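Local coordinates for F21M12.9 protein (Arabidopsis thaliana, PDB 3ADG), which binds double-stranded RNA, this chain being the first of its dsRNA-binding domains, and assists DICER-LIKE 1 in accurately processing primary microRNAs in the nucleus, at residues R46-L50 / S62-A67. Residues are numbered along the deposited sequence.
Sequences RYNSL and SAAEVA
Residues 46-48 form an extended strand, and 49-50 continue as a loop with polyproline-like backbone angles; 62-67 is regular helix. The axes of 46-48 and 62-67 cross at 120°, 6.9 Å apart at closest approach, with CA-CA distances of 3.8 Å for Ser49-Ala63 and 5.6 Å for Tyr47-Ala67. Small residues permit this closeness: Ser49 CB is 3.4 Å from Ala63 N. Tyr47 (chi1 m, chi2 90°) points toward the helix and lays one ring face over Ala67, whose CA makes a CH-pi contact 3.8 Å from the ring centroid; Val66 CG1 lies 4.1 Å from Tyr47 CB. Beyond the strand, Leu50 N donates a hydrogen bond to Ser62 OG (3.1 Å, 154°), with Ser62 in rotamer t, while Ser49, chi1 p, donates from OG to Leu50 O at 2.8 Å. This is the sheet-helix interface of the alpha-beta-beta-beta-alpha dsRBD fold: edge strand 45-48 pairs antiparallel with strand 35-42 and packs against helix 56-71, whose Ala64 and Ala67 also touch Leu9 of helix 5-15.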
loop_
_atom_site.group_PDB
_atom_site.type_symbol
_atom_site.label_atom_id
_atom_site.label_comp_id
_atom_site.label_asym_id
_atom_site.label_seq_id
_atom_site.Cartn_x
_atom_site.Cartn_y
_atom_site.Cartn_z
ATOM N N ARG A 46 5.340 8.111 3.701
ATOM C CA ARG A 46 5.551 6.871 2.933
ATOM C C ARG A 46 5.468 5.630 3.821
ATOM O O ARG A 46 6.167 5.525 4.818
ATOM C CB ARG A 46 6.910 6.894 2.241
ATOM C CG ARG A 46 7.100 8.065 1.267
ATOM C CD ARG A 46 8.521 8.102 0.659
ATOM N NE ARG A 46 8.911 6.832 0.022
ATOM C CZ ARG A 46 8.626 6.528 -1.239
ATOM N NH1 ARG A 46 7.923 7.388 -1.988
ATOM N NH2 ARG A 46 9.011 5.365 -1.735
ATOM N N TYR A 47 4.645 4.666 3.434
ATOM C CA TYR A 47 4.504 3.437 4.245
ATOM C C TYR A 47 4.780 2.279 3.340
ATOM O O TYR A 47 4.202 2.212 2.261
ATOM C CB TYR A 47 3.089 3.303 4.787
ATOM C CG TYR A 47 2.563 4.512 5.536
ATOM C CD1 TYR A 47 1.883 5.521 4.868
ATOM C CD2 TYR A 47 2.749 4.637 6.923
ATOM C CE1 TYR A 47 1.393 6.623 5.559
ATOM C CE2 TYR A 47 2.234 5.723 7.627
ATOM C CZ TYR A 47 1.571 6.717 6.930
ATOM O OH TYR A 47 1.059 7.789 7.596
ATOM N N ASN A 48 5.610 1.343 3.796
ATOM C CA ASN A 48 6.067 0.282 2.942
ATOM C C ASN A 48 5.391 -1.046 3.257
ATOM O O ASN A 48 5.239 -1.415 4.411
ATOM C CB ASN A 48 7.582 0.173 3.035
ATOM C CG ASN A 48 8.265 1.343 2.345
ATOM O OD1 ASN A 48 8.632 2.349 2.974
ATOM N ND2 ASN A 48 8.375 1.246 1.047
ATOM N N SER A 49 4.949 -1.730 2.212
ATOM C CA SER A 49 4.493 -3.122 2.347
ATOM C C SER A 49 5.625 -4.081 2.727
ATOM O O SER A 49 6.849 -3.790 2.605
ATOM C CB SER A 49 3.898 -3.597 1.020
ATOM O OG SER A 49 4.954 -3.904 0.110
ATOM N N LEU A 50 5.199 -5.278 3.141
ATOM C CA LEU A 50 6.075 -6.437 3.173
ATOM C C LEU A 50 6.619 -6.764 1.760
ATOM O O LEU A 50 5.993 -6.396 0.758
ATOM C CB LEU A 50 5.310 -7.632 3.727
ATOM C CG LEU A 50 5.093 -7.609 5.248
ATOM C CD1 LEU A 50 4.437 -8.909 5.676
ATOM C CD2 LEU A 50 6.403 -7.357 6.009
ATOM N N SER A 62 -0.959 -4.694 1.360
ATOM C CA SER A 62 -0.021 -4.806 2.497
ATOM C C SER A 62 0.464 -3.392 2.939
ATOM O O SER A 62 0.508 -3.099 4.142
ATOM C CB SER A 62 1.143 -5.720 2.117
ATOM O OG SER A 62 2.177 -5.712 3.116
ATOM N N ALA A 63 0.787 -2.552 1.958
ATOM C CA ALA A 63 1.200 -1.158 2.201
ATOM C C ALA A 63 0.068 -0.418 2.954
ATOM O O ALA A 63 0.355 0.313 3.928
ATOM C CB ALA A 63 1.521 -0.436 0.878
ATOM N N ALA A 64 -1.182 -0.598 2.489
ATOM C CA ALA A 64 -2.352 0.076 3.098
ATOM C C ALA A 64 -2.532 -0.405 4.539
ATOM O O ALA A 64 -2.760 0.406 5.435
ATOM C CB ALA A 64 -3.612 -0.169 2.271
ATOM N N GLU A 65 -2.326 -1.707 4.770
ATOM C CA GLU A 65 -2.405 -2.259 6.114
ATOM C C GLU A 65 -1.391 -1.574 7.046
ATOM O O GLU A 65 -1.726 -1.175 8.170
ATOM C CB GLU A 65 -2.123 -3.756 6.104
ATOM C CG GLU A 65 -2.154 -4.315 7.561
ATOM C CD GLU A 65 -1.851 -5.787 7.672
ATOM O OE1 GLU A 65 -1.887 -6.287 8.820
ATOM O OE2 GLU A 65 -1.648 -6.435 6.634
ATOM N N VAL A 66 -0.152 -1.467 6.565
ATOM C CA VAL A 66 0.933 -0.817 7.332
ATOM C C VAL A 66 0.553 0.619 7.662
ATOM O O VAL A 66 0.672 1.044 8.813
ATOM C CB VAL A 66 2.277 -0.878 6.579
ATOM C CG1 VAL A 66 3.339 0.008 7.256
ATOM C CG2 VAL A 66 2.742 -2.386 6.484
ATOM N N ALA A 67 0.070 1.347 6.648
ATOM C CA ALA A 67 -0.388 2.748 6.816
ATOM C C ALA A 67 -1.447 2.865 7.923
ATOM O O ALA A 67 -1.289 3.655 8.879
ATOM C CB ALA A 67 -0.946 3.292 5.462
#